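Local coordinates for protein NADP-dependent 2-hydroxyacid dehydrogenase (Rhizobium etli, PDB 4XCV) that binds NADPH and probably uses it to interconvert 2-oxoacids and 2-hydroxyacids, as its dehydrogenase family does, at residues 141-146 with 157-162; 28-33 with 48-53; 246-251 with 276-281. All coordinates share one frame; numbering follows the deposited sequence.

Followed from the N terminus, the chain closes three separate loops, which lie in series and neither nest nor cross. Interaction 2 comes first: residues 28-33 meet 48-53 after 14 intervening residues, within the five-stranded parallel sheet. Interaction 1 follows, a short loop in which strand 142-146 is covered by helix 150-162. Interaction 3 closes the longest of the three, 24 residues, between helix 241-250 and strand 278-280. Interactions 1 and 3 belong to the same seven-stranded sheet, their centres 21 Å apart, and both have the second subunit nearby. Interaction 2 lies in the other sheet, its centre more than 40 Å from either.

Interaction 1 of 3, residues 141-146 with 157-162; sequences VTVGVM and AKLKVM
Flat groups play no part where Val143 and Val145 meet Leu159; the surfaces that touch are methyl groups, with neither faces nor edges to turn against each other. A single branch of the leucine does the work. Its CD1 lies 3.8 Å from CG1 of Val143 and 4.2 Å from CG2 of Val145. Because those two valine methyls are themselves 4.2 Å apart, the three carbons form a nearly equilateral triangle, and the leucine methyl settles into the notch between two residues that project from the same side of the strand. The approaches differ. Leu159 crosses Val143 at about a right angle, whereas it and Val145 reach toward each other tip to tip.

The valines hold the same torsion yet offer different branches. In Val143 the methyl used is the one that lies anti to the backbone N (chi1 -175°); in Val145 it is the other one, anti to the carbonyl carbon. The contact is purely apolar, and all three residues are buried. Phe164, in the loop after the helix, touches both Val143 and Leu159, while Val166 of strand 165-169 and Cys111 of helix 100-116 also pack on the leucine.

Here the first strand of the coenzyme domain is joined to the helix that follows it, within the beta-alpha-beta unit formed by strand 142-146, helix 150-162 and strand 165-169. With the glycine-rich turn between strand and helix and NADPH bound close by, this is the arrangement of a Rossmann-type dinucleotide-binding fold.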
ATOM      1  N   VAL A 141       3.614 -14.516   1.990  1.00 12.54           N
ATOM      2  CA  VAL A 141       2.398 -14.353   2.759  1.00 12.32           C
ATOM      3  C   VAL A 141       1.201 -14.579   1.843  1.00 11.56           C
ATOM      4  O   VAL A 141       1.152 -14.054   0.706  1.00 11.80           O
ATOM      5  CB  VAL A 141       2.357 -12.941   3.371  1.00 12.05           C
ATOM      6  CG1 VAL A 141       1.003 -12.671   4.017  1.00 12.19           C
ATOM      7  CG2 VAL A 141       3.499 -12.785   4.348  1.00 13.03           C
ATOM      8  N   THR A 142       0.252 -15.371   2.300  1.00 11.13           N
ATOM      9  CA  THR A 142      -0.972 -15.596   1.517  1.00 11.04           C
ATOM     10  C   THR A 142      -2.110 -14.754   2.049  1.00 10.57           C
ATOM     11  O   THR A 142      -2.513 -14.834   3.222  1.00 11.00           O
ATOM     12  CB  THR A 142      -1.396 -17.047   1.562  1.00 11.66           C
ATOM     13  OG1 THR A 142      -0.361 -17.846   0.953  1.00 13.00           O
ATOM     14  CG2 THR A 142      -2.716 -17.324   0.827  1.00 11.82           C
ATOM     15  N   VAL A 143      -2.615 -13.910   1.162  1.00  9.90           N
ATOM     16  CA  VAL A 143      -3.859 -13.171   1.407  1.00  9.62           C
ATOM     17  C   VAL A 143      -5.027 -13.969   0.836  1.00  9.65           C
ATOM     18  O   VAL A 143      -5.027 -14.341  -0.353  1.00 10.21           O
ATOM     19  CB  VAL A 143      -3.827 -11.762   0.778  1.00  9.62           C
ATOM     20  CG1 VAL A 143      -5.092 -11.027   1.169  1.00  9.70           C
ATOM     21  CG2 VAL A 143      -2.596 -10.986   1.225  1.00 10.06           C
ATOM     22  N   GLY A 144      -5.988 -14.298   1.712  1.00  9.47           N
ATOM     23  CA  GLY A 144      -7.207 -14.988   1.332  1.00  9.55           C
ATOM     24  C   GLY A 144      -8.351 -14.010   1.252  1.00  9.46           C
ATOM     25  O   GLY A 144      -8.768 -13.464   2.281  1.00 10.14           O
ATOM     26  N   VAL A 145      -8.843 -13.766   0.029  1.00  9.31           N
ATOM     27  CA  VAL A 145      -9.925 -12.812  -0.188  1.00  9.54           C
ATOM     28  C   VAL A 145     -11.261 -13.554  -0.179  1.00 10.07           C
ATOM     29  O   VAL A 145     -11.486 -14.455  -0.984  1.00 10.19           O
ATOM     30  CB  VAL A 145      -9.709 -12.028  -1.486  1.00  9.57           C
ATOM     31  CG1 VAL A 145     -10.813 -11.019  -1.672  1.00  9.77           C
ATOM     32  CG2 VAL A 145      -8.348 -11.331  -1.441  1.00  9.77           C
ATOM     33  N   MET A 146     -12.148 -13.139   0.707  1.00 10.35           N
ATOM     34  CA  MET A 146     -13.486 -13.720   0.852  1.00 10.92           C
ATOM     35  C   MET A 146     -14.454 -12.763   0.206  1.00 10.54           C
ATOM     36  O   MET A 146     -14.709 -11.648   0.685  1.00 10.82           O
ATOM     37  CB  MET A 146     -13.849 -13.986   2.309  1.00 12.57           C
ATOM     38  CG  MET A 146     -12.854 -14.944   2.941  1.00 13.44           C
ATOM     39  SD  MET A 146     -13.224 -15.429   4.657  1.00 17.31           S
ATOM     40  CE  MET A 146     -14.319 -16.753   4.432  1.00 18.92           C
ATOM     41  N   ALA A 157      -6.369  -8.620  -7.915  1.00 10.20           N
ATOM     42  CA  ALA A 157      -5.471  -8.240  -8.989  1.00 10.94           C
ATOM     43  C   ALA A 157      -4.339  -7.364  -8.462  1.00 10.90           C
ATOM     44  O   ALA A 157      -3.144  -7.557  -8.824  1.00 11.83           O
ATOM     45  CB  ALA A 157      -6.213  -7.561 -10.113  1.00 11.53           C
ATOM     46  N   LYS A 158      -4.679  -6.401  -7.612  1.00 10.80           N
ATOM     47  CA  LYS A 158      -3.685  -5.430  -7.141  1.00 10.74           C
ATOM     48  C   LYS A 158      -2.768  -6.008  -6.073  1.00 10.38           C
ATOM     49  O   LYS A 158      -1.549  -5.740  -6.091  1.00 10.71           O
ATOM     50  CB  LYS A 158      -4.366  -4.151  -6.733  1.00 11.22           C
ATOM     51  CG  LYS A 158      -4.872  -3.441  -7.998  1.00 12.37           C
ATOM     52  CD  LYS A 158      -5.881  -2.404  -7.694  1.00 12.85           C
ATOM     53  CE  LYS A 158      -6.198  -1.645  -8.944  1.00 13.02           C
ATOM     54  NZ  LYS A 158      -7.325  -0.735  -8.695  1.00 13.52           N
ATOM     55  N   LEU A 159      -3.330  -6.863  -5.209  1.00  9.73           N
ATOM     56  CA  LEU A 159      -2.485  -7.578  -4.254  1.00  9.75           C
ATOM     57  C   LEU A 159      -1.457  -8.458  -4.966  1.00 10.40           C
ATOM     58  O   LEU A 159      -0.326  -8.563  -4.511  1.00 10.43           O
ATOM     59  CB  LEU A 159      -3.366  -8.434  -3.328  1.00  9.65           C
ATOM     60  CG  LEU A 159      -4.178  -7.652  -2.305  1.00  9.43           C
ATOM     61  CD1 LEU A 159      -5.270  -8.548  -1.741  1.00 10.19           C
ATOM     62  CD2 LEU A 159      -3.302  -7.142  -1.172  1.00  9.74           C
ATOM     63  N   LYS A 160      -1.876  -9.100  -6.037  1.00 10.74           N
ATOM     64  CA  LYS A 160      -0.959  -9.950  -6.814  1.00 12.21           C
ATOM     65  C   LYS A 160       0.162  -9.141  -7.397  1.00 12.13           C
ATOM     66  O   LYS A 160       1.318  -9.548  -7.335  1.00 12.78           O
ATOM     67  CB  LYS A 160      -1.725 -10.678  -7.918  1.00 14.09           C
ATOM     68  CG  LYS A 160      -2.452 -11.899  -7.435  1.00 16.95           C
ATOM     69  CD  LYS A 160      -1.520 -13.046  -7.114  1.00 20.62           C
ATOM     70  CE  LYS A 160      -1.071 -13.761  -8.402  1.00 23.91           C
ATOM     71  NZ  LYS A 160       0.165 -14.552  -8.138  1.00 27.35           N
ATOM     72  N   VAL A 161      -0.149  -7.976  -7.937  1.00 11.88           N
ATOM     73  CA  VAL A 161       0.907  -7.138  -8.529  1.00 12.33           C
ATOM     74  C   VAL A 161       1.907  -6.699  -7.441  1.00 11.60           C
ATOM     75  O   VAL A 161       3.110  -6.654  -7.675  1.00 12.62           O
ATOM     76  CB  VAL A 161       0.298  -5.906  -9.197  1.00 13.58           C
ATOM     77  CG1 VAL A 161       1.360  -4.866  -9.455  1.00 15.09           C
ATOM     78  CG2 VAL A 161      -0.406  -6.307 -10.504  1.00 14.84           C
ATOM     79  N   MET A 162       1.424  -6.404  -6.228  1.00 10.64           N
ATOM     80  CA  MET A 162       2.336  -6.052  -5.169  1.00 10.82           C
ATOM     81  C   MET A 162       3.218  -7.202  -4.713  1.00 11.00           C
ATOM     82  O   MET A 162       4.204  -6.952  -4.036  1.00 11.29           O
ATOM     83  CB  MET A 162       1.543  -5.469  -3.975  1.00 10.96           C
ATOM     84  CG  MET A 162       0.940  -4.094  -4.235  1.00 11.18           C
ATOM     85  SD  MET A 162       2.099  -2.876  -4.907  1.00 12.03           S
ATOM     86  CE  MET A 162       3.338  -2.853  -3.609  1.00 12.17           C
TER

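Interaction 2 of 3, residues 28-33 with 48-53; sequences ADRGSI and TEYALL
Arg30 approaches Tyr50 and Glu49 with NH1, one of the two terminal nitrogens of a bent chain. From CB, CG is placed between the backbone N and the carbonyl carbon (chi1 63°), and the side chain packs on Val8 of strand 8-12 and Ile301 of helix 292-305. A bend at chi3 turns the guanidinium back toward the preceding residue. There NE bonds to OD1 of Asp29 at 2.9 Å, and NH2 bonds to its OD2 at the same length. This side-on grip uses two nearly straight bonds that stay close to the guanidinium plane but meet the carboxylate from above its own, and it should fix the rotation of the group.

NH1 is left pointing at residues 48-53. It comes to the edge of the Tyr50 ring, near the ring plane, 3.5 Å from CE2, so this is not a cation-pi stack; the two planes are 38° apart. One face of that ring is taken by CB of Glu49. The Glu49 carboxylate is joined to Arg30 through a water that accepts from NH1 and donates to OE1 at 2.8 Å.

Glu305 of helix 292-305 forms a salt bridge with NH1 and a hydrogen bond with Tyr50 OH. Glu49 is further held by Arg5 and Lys68. A methionine in place of Arg30 would probably leave Asp29 without its mate and deprive Glu305 of one positive charge.

Further along, CD1 of Ile33 lies 4.3 Å from OG1 of Thr48. Strands 32-34 and 50-54 are not neighbours: both flank strand 8-12, in the 2-1-3-4-5 parallel order of a flavodoxin-like domain.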
ATOM      1  N   ALA A  28     -32.423  15.665 -14.765  1.00 14.53           N
ATOM      2  CA  ALA A  28     -32.870  16.982 -15.251  1.00 15.60           C
ATOM      3  C   ALA A  28     -33.999  16.943 -16.261  1.00 16.12           C
ATOM      4  O   ALA A  28     -34.667  17.968 -16.485  1.00 18.11           O
ATOM      5  CB  ALA A  28     -31.704  17.783 -15.821  1.00 17.19           C
ATOM      6  N   ASP A  29     -34.236  15.802 -16.880  1.00 15.23           N
ATOM      7  CA  ASP A  29     -35.361  15.666 -17.806  1.00 16.06           C
ATOM      8  C   ASP A  29     -36.697  15.375 -17.163  1.00 15.92           C
ATOM      9  O   ASP A  29     -37.718  15.341 -17.866  1.00 18.67           O
ATOM     10  CB  ASP A  29     -35.065  14.617 -18.890  1.00 16.92           C
ATOM     11  CG  ASP A  29     -34.858  13.204 -18.330  1.00 16.05           C
ATOM     12  OD1 ASP A  29     -34.640  13.062 -17.098  1.00 15.90           O
ATOM     13  OD2 ASP A  29     -34.822  12.236 -19.146  1.00 18.34           O
ATOM     14  N   ARG A  30     -36.713  15.121 -15.859  1.00 14.08           N
ATOM     15  CA  ARG A  30     -37.945  14.693 -15.220  1.00 13.35           C
ATOM     16  C   ARG A  30     -38.174  15.171 -13.783  1.00 13.06           C
ATOM     17  O   ARG A  30     -39.281  15.218 -13.348  1.00 13.50           O
ATOM     18  CB  ARG A  30     -38.075  13.171 -15.302  1.00 13.14           C
ATOM     19  CG  ARG A  30     -36.974  12.427 -14.569  1.00 12.59           C
ATOM     20  CD  ARG A  30     -36.941  10.979 -14.993  1.00 12.87           C
ATOM     21  NE  ARG A  30     -36.400  10.847 -16.337  1.00 12.82           N
ATOM     22  CZ  ARG A  30     -36.528   9.770 -17.093  1.00 13.08           C
ATOM     23  NH1 ARG A  30     -37.208   8.726 -16.705  1.00 13.04           N
ATOM     24  NH2 ARG A  30     -35.960   9.766 -18.276  1.00 13.99           N
ATOM     25  N   GLY A  31     -37.114  15.492 -13.075  1.00 12.31           N
ATOM     26  CA  GLY A  31     -37.208  15.875 -11.672  1.00 12.43           C
ATOM     27  C   GLY A  31     -37.286  14.706 -10.743  1.00 11.93           C
ATOM     28  O   GLY A  31     -37.150  13.523 -11.121  1.00 11.90           O
ATOM     29  N   SER A  32     -37.478  15.048  -9.475  1.00 12.03           N
ATOM     30  CA  SER A  32     -37.518  14.085  -8.395  1.00 12.25           C
ATOM     31  C   SER A  32     -38.579  14.442  -7.399  1.00 13.27           C
ATOM     32  O   SER A  32     -39.030  15.600  -7.283  1.00 14.26           O
ATOM     33  CB  SER A  32     -36.158  13.966  -7.700  1.00 12.66           C
ATOM     34  OG  SER A  32     -35.691  15.216  -7.281  1.00 14.09           O
ATOM     35  N   ILE A  33     -38.957  13.432  -6.626  1.00 12.67           N
ATOM     36  CA  ILE A  33     -39.881  13.552  -5.477  1.00 12.38           C
ATOM     37  C   ILE A  33     -39.070  13.188  -4.237  1.00 13.11           C
ATOM     38  O   ILE A  33     -38.788  11.995  -3.995  1.00 13.57           O
ATOM     39  CB  ILE A  33     -41.092  12.621  -5.576  1.00 12.67           C
ATOM     40  CG1 ILE A  33     -41.845  12.884  -6.860  1.00 13.39           C
ATOM     41  CG2 ILE A  33     -42.014  12.858  -4.370  1.00 12.88           C
ATOM     42  CD1 ILE A  33     -43.037  11.987  -7.101  1.00 14.09           C
ATOM     43  N   THR A  48     -45.329   7.012 -10.831  1.00 15.86           N
ATOM     44  CA  THR A  48     -43.922   6.829 -10.539  1.00 15.15           C
ATOM     45  C   THR A  48     -43.405   5.496 -11.046  1.00 14.98           C
ATOM     46  O   THR A  48     -43.990   4.479 -10.751  1.00 15.80           O
ATOM     47  CB  THR A  48     -43.713   6.959  -9.019  1.00 15.37           C
ATOM     48  OG1 THR A  48     -44.346   8.168  -8.576  1.00 15.24           O
ATOM     49  CG2 THR A  48     -42.201   6.932  -8.696  1.00 15.66           C
ATOM     50  N   GLU A  49     -42.311   5.551 -11.802  1.00 14.37           N
ATOM     51  CA  GLU A  49     -41.658   4.382 -12.424  1.00 15.23           C
ATOM     52  C   GLU A  49     -40.457   3.908 -11.651  1.00 14.86           C
ATOM     53  O   GLU A  49     -40.165   2.702 -11.648  1.00 15.14           O
ATOM     54  CB  GLU A  49     -41.156   4.739 -13.841  1.00 17.09           C
ATOM     55  CG  GLU A  49     -42.213   5.252 -14.757  1.00 18.89           C
ATOM     56  CD  GLU A  49     -41.649   5.547 -16.098  1.00 20.68           C
ATOM     57  OE1 GLU A  49     -40.896   6.516 -16.281  1.00 18.58           O
ATOM     58  OE2 GLU A  49     -41.925   4.714 -16.978  1.00 24.95           O
ATOM     59  N   TYR A  50     -39.677   4.838 -11.104  1.00 13.25           N
ATOM     60  CA  TYR A  50     -38.388   4.494 -10.500  1.00 13.08           C
ATOM     61  C   TYR A  50     -38.341   5.048  -9.097  1.00 13.02           C
ATOM     62  O   TYR A  50     -38.751   6.210  -8.863  1.00 13.12           O
ATOM     63  CB  TYR A  50     -37.238   5.082 -11.319  1.00 12.64           C
ATOM     64  CG  TYR A  50     -37.345   4.826 -12.797  1.00 12.94           C
ATOM     65  CD1 TYR A  50     -37.348   3.525 -13.298  1.00 13.83           C
ATOM     66  CD2 TYR A  50     -37.446   5.861 -13.689  1.00 13.57           C
ATOM     67  CE1 TYR A  50     -37.447   3.285 -14.658  1.00 14.76           C
ATOM     68  CE2 TYR A  50     -37.525   5.632 -15.051  1.00 14.29           C
ATOM     69  CZ  TYR A  50     -37.547   4.348 -15.541  1.00 15.05           C
ATOM     70  OH  TYR A  50     -37.613   4.109 -16.904  1.00 15.90           O
ATOM     71  N   ALA A  51     -37.808   4.265  -8.159  1.00 13.01           N
ATOM     72  CA  ALA A  51     -37.632   4.700  -6.779  1.00 13.42           C
ATOM     73  C   ALA A  51     -36.201   4.432  -6.363  1.00 13.48           C
ATOM     74  O   ALA A  51     -35.707   3.296  -6.515  1.00 15.28           O
ATOM     75  CB  ALA A  51     -38.580   3.994  -5.863  1.00 14.99           C
ATOM     76  N   LEU A  52     -35.572   5.423  -5.762  1.00 12.51           N
ATOM     77  CA  LEU A  52     -34.229   5.371  -5.177  1.00 13.16           C
ATOM     78  C   LEU A  52     -34.427   5.383  -3.669  1.00 14.05           C
ATOM     79  O   LEU A  52     -34.922   6.378  -3.108  1.00 14.34           O
ATOM     80  CB  LEU A  52     -33.427   6.579  -5.652  1.00 12.95           C
ATOM     81  CG  LEU A  52     -32.073   6.800  -5.027  1.00 13.64           C
ATOM     82  CD1 LEU A  52     -31.186   5.569  -5.136  1.00 14.03           C
ATOM     83  CD2 LEU A  52     -31.439   8.026  -5.650  1.00 14.15           C
ATOM     84  N   LEU A  53     -34.072   4.267  -3.018  1.00 14.52           N
ATOM     85  CA  LEU A  53     -34.450   3.991  -1.650  1.00 16.66           C
ATOM     86  C   LEU A  53     -33.270   3.610  -0.777  1.00 18.54           C
ATOM     87  O   LEU A  53     -32.407   2.798  -1.158  1.00 18.14           O
ATOM     88  CB  LEU A  53     -35.467   2.828  -1.683  1.00 17.69           C
ATOM     89  CG  LEU A  53     -36.736   3.002  -2.549  1.00 17.53           C
ATOM     90  CD1 LEU A  53     -37.652   1.787  -2.367  1.00 19.36           C
ATOM     91  CD2 LEU A  53     -37.482   4.270  -2.212  1.00 17.56           C
TER
HETATM   92  O   HOH W   1     -39.431   8.308 -14.718  1.00 13.25           O

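Interaction 3 of 3, residues 246-251 with 276-281; sequences SAVREG and ENVFIT
Val248 carries the meeting of helix 241-250 with Glu276 and Val278, and the two residues before it belong to the same helix. Ser246 supplies its carbonyl O to the backbone N of Glu250, 2.9 Å away, and turns its hydroxyl back to the carbonyl of Thr242, so both its polar ends serve the helix itself. Ala247 then packs on Leu253, in the loop that leads out of the helix.

Next comes Val248, whose two methyls divide the work. CG1, anti to the backbone N (chi1 173°), lies 3.8 Å from the carbonyl O of Glu276, against the backbone just ahead of the strand. CG2 meets the apolar side instead, methyl to methyl, at 4.3 Å from CG2 of Val278. Leu253 and Leu275 also touch this valine. The helix is the crossover between parallel strands 229-232 and 255-258 of the seven-stranded Rossmann-type sheet, and through Val248 it reaches one strand further, to the outermost strand 278-280. That strand meets the second subunit along its backbone: Val278 O and Ile280 N are both hydrogen-bonded to the side-chain amide of Gln125 of the other chain.

Arg249, on the exposed side, brings a positive charge into the neighbourhood of Glu276, but NH1 and OE1 remain 6.9 Å apart, so any attraction is probably weak. Gly251 has left the helix, with a positive phi of 90°, its N bonded to the carbonyl O of Val248 at 3.2 Å in a Schellman motif, where a side chain would be jammed against the carbonyl O of Glu250.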
ATOM      1  N   SER A 246     -11.005 -11.009  21.845  1.00 15.88           N
ATOM      2  CA  SER A 246     -10.433 -12.168  22.514  1.00 16.69           C
ATOM      3  C   SER A 246      -9.322 -12.807  21.709  1.00 16.13           C
ATOM      4  O   SER A 246      -8.319 -13.220  22.268  1.00 16.74           O
ATOM      5  CB  SER A 246     -11.539 -13.180  22.830  1.00 17.57           C
ATOM      6  OG  SER A 246     -12.434 -12.659  23.822  1.00 19.52           O
ATOM      7  N   ALA A 247      -9.534 -12.902  20.394  1.00 15.00           N
ATOM      8  CA  ALA A 247      -8.538 -13.555  19.518  1.00 15.09           C
ATOM      9  C   ALA A 247      -7.238 -12.763  19.488  1.00 15.22           C
ATOM     10  O   ALA A 247      -6.134 -13.365  19.493  1.00 15.14           O
ATOM     11  CB  ALA A 247      -9.101 -13.755  18.123  1.00 14.67           C
ATOM     12  N   VAL A 248      -7.319 -11.427  19.463  1.00 15.99           N
ATOM     13  CA  VAL A 248      -6.090 -10.633  19.498  1.00 16.57           C
ATOM     14  C   VAL A 248      -5.413 -10.744  20.853  1.00 17.92           C
ATOM     15  O   VAL A 248      -4.213 -10.925  20.939  1.00 18.54           O
ATOM     16  CB  VAL A 248      -6.343  -9.155  19.136  1.00 16.41           C
ATOM     17  CG1 VAL A 248      -5.098  -8.325  19.352  1.00 17.11           C
ATOM     18  CG2 VAL A 248      -6.779  -9.050  17.692  1.00 16.29           C
ATOM     19  N   ARG A 249      -6.172 -10.679  21.935  1.00 18.71           N
ATOM     20  CA  ARG A 249      -5.566 -10.762  23.249  1.00 20.78           C
ATOM     21  C   ARG A 249      -4.918 -12.112  23.478  1.00 22.09           C
ATOM     22  O   ARG A 249      -3.880 -12.199  24.167  1.00 23.89           O
ATOM     23  CB  ARG A 249      -6.625 -10.533  24.314  1.00 21.85           C
ATOM     24  CG  ARG A 249      -7.099  -9.111  24.379  1.00 22.70           C
ATOM     25  CD  ARG A 249      -8.276  -9.011  25.327  1.00 24.37           C
ATOM     26  NE  ARG A 249      -8.024  -9.570  26.645  1.00 26.33           N
ATOM     27  CZ  ARG A 249      -7.479  -8.920  27.679  1.00 28.96           C
ATOM     28  NH1 ARG A 249      -7.036  -7.679  27.546  1.00 30.78           N
ATOM     29  NH2 ARG A 249      -7.347  -9.535  28.837  1.00 31.43           N
ATOM     30  N   GLU A 250      -5.513 -13.189  22.996  1.00 22.13           N
ATOM     31  CA  GLU A 250      -4.935 -14.478  23.234  1.00 24.34           C
ATOM     32  C   GLU A 250      -3.890 -14.914  22.225  1.00 23.03           C
ATOM     33  O   GLU A 250      -3.242 -15.950  22.397  1.00 24.67           O
ATOM     34  CB  GLU A 250      -5.992 -15.528  23.550  1.00 28.12           C
ATOM     35  CG  GLU A 250      -6.929 -16.033  22.506  1.00 31.18           C
ATOM     36  CD  GLU A 250      -7.968 -16.927  23.193  1.00 35.59           C
ATOM     37  OE1 GLU A 250      -9.042 -16.427  23.587  1.00 39.88           O
ATOM     38  OE2 GLU A 250      -7.674 -18.116  23.419  1.00 42.25           O
ATOM     39  N   GLY A 251      -3.723 -14.117  21.173  1.00 20.86           N
ATOM     40  CA  GLY A 251      -2.698 -14.400  20.168  1.00 20.60           C
ATOM     41  C   GLY A 251      -3.180 -15.267  19.026  1.00 20.07           C
ATOM     42  O   GLY A 251      -2.377 -15.667  18.171  1.00 22.05           O
ATOM     43  N   GLU A 276      -3.586  -3.649  20.468  1.00 17.38           N
ATOM     44  CA  GLU A 276      -2.335  -3.627  19.742  1.00 17.53           C
ATOM     45  C   GLU A 276      -2.531  -4.265  18.365  1.00 15.62           C
ATOM     46  O   GLU A 276      -3.165  -5.311  18.212  1.00 15.76           O
ATOM     47  CB  GLU A 276      -1.251  -4.388  20.525  1.00 20.41           C
ATOM     48  CG  GLU A 276      -0.932  -3.740  21.866  1.00 24.01           C
ATOM     49  CD  GLU A 276      -1.712  -4.348  23.023  1.00 27.66           C
ATOM     50  OE1 GLU A 276      -2.911  -4.736  22.857  1.00 29.46           O
ATOM     51  OE2 GLU A 276      -1.110  -4.418  24.148  1.00 32.96           O
ATOM     52  N   ASN A 277      -1.925  -3.643  17.363  1.00 14.16           N
ATOM     53  CA  ASN A 277      -1.937  -4.204  15.991  0.50 13.71           C
ATOM     54  C   ASN A 277      -3.330  -4.184  15.344  1.00 12.27           C
ATOM     55  O   ASN A 277      -3.587  -4.985  14.441  1.00 12.28           O
ATOM     56  CB  ASN A 277      -1.404  -5.662  15.939  0.50 15.05           C
ATOM     57  CG  ASN A 277       0.017  -5.800  16.420  0.50 16.75           C
ATOM     58  OD1 ASN A 277       0.330  -6.588  17.311  0.50 18.72           O
ATOM     59  ND2 ASN A 277       0.882  -5.068  15.796  0.50 17.23           N
ATOM     60  N   VAL A 278      -4.209  -3.316  15.810  1.00 11.83           N
ATOM     61  CA  VAL A 278      -5.540  -3.171  15.234  1.00 11.36           C
ATOM     62  C   VAL A 278      -5.647  -1.774  14.660  1.00 10.75           C
ATOM     63  O   VAL A 278      -5.353  -0.791  15.348  1.00 11.71           O
ATOM     64  CB  VAL A 278      -6.633  -3.441  16.248  1.00 12.45           C
ATOM     65  CG1 VAL A 278      -7.984  -3.086  15.658  1.00 12.64           C
ATOM     66  CG2 VAL A 278      -6.577  -4.901  16.643  1.00 13.46           C
ATOM     67  N   PHE A 279      -6.041  -1.675  13.389  1.00 10.28           N
ATOM     68  CA  PHE A 279      -6.241  -0.441  12.666  1.00 10.25           C
ATOM     69  C   PHE A 279      -7.715  -0.276  12.414  1.00  9.77           C
ATOM     70  O   PHE A 279      -8.386  -1.174  11.912  1.00 10.61           O
ATOM     71  CB  PHE A 279      -5.496  -0.476  11.316  1.00 10.91           C
ATOM     72  CG  PHE A 279      -4.018  -0.598  11.437  1.00 12.54           C
ATOM     73  CD1 PHE A 279      -3.436  -1.828  11.554  1.00 14.77           C
ATOM     74  CD2 PHE A 279      -3.191   0.508  11.391  1.00 14.60           C
ATOM     75  CE1 PHE A 279      -2.062  -1.944  11.661  1.00 16.16           C
ATOM     76  CE2 PHE A 279      -1.797   0.390  11.459  1.00 16.41           C
ATOM     77  CZ  PHE A 279      -1.243  -0.845  11.595  1.00 16.07           C
ATOM     78  N   ILE A 280      -8.223   0.908  12.798  1.00  9.96           N
ATOM     79  CA  ILE A 280      -9.654   1.233  12.633  1.00 10.09           C
ATOM     80  C   ILE A 280      -9.764   2.379  11.673  1.00  9.91           C
ATOM     81  O   ILE A 280      -9.115   3.402  11.819  1.00 10.61           O
ATOM     82  CB  ILE A 280     -10.272   1.664  13.946  0.50 10.92           C
ATOM     83  CG1 ILE A 280     -10.521   0.421  14.772  0.50 11.28           C
ATOM     84  CG2 ILE A 280     -11.568   2.442  13.730  0.50 11.50           C
ATOM     85  CD1 ILE A 280     -10.921   0.755  16.178  0.50 12.56           C
ATOM     86  N   THR A 281     -10.625   2.222  10.673  1.00  9.71           N
ATOM     87  CA  THR A 281     -11.079   3.359   9.880  1.00 10.07           C
ATOM     88  C   THR A 281     -12.585   3.439  10.048  1.00  9.99           C
ATOM     89  O   THR A 281     -13.303   2.417  10.158  1.00 10.14           O
ATOM     90  CB  THR A 281     -10.640   3.334   8.397  1.00 10.54           C
ATOM     91  OG1 THR A 281     -11.036   2.095   7.812  1.00 10.88           O
ATOM     92  CG2 THR A 281      -9.191   3.499   8.240  1.00 11.06           C
TER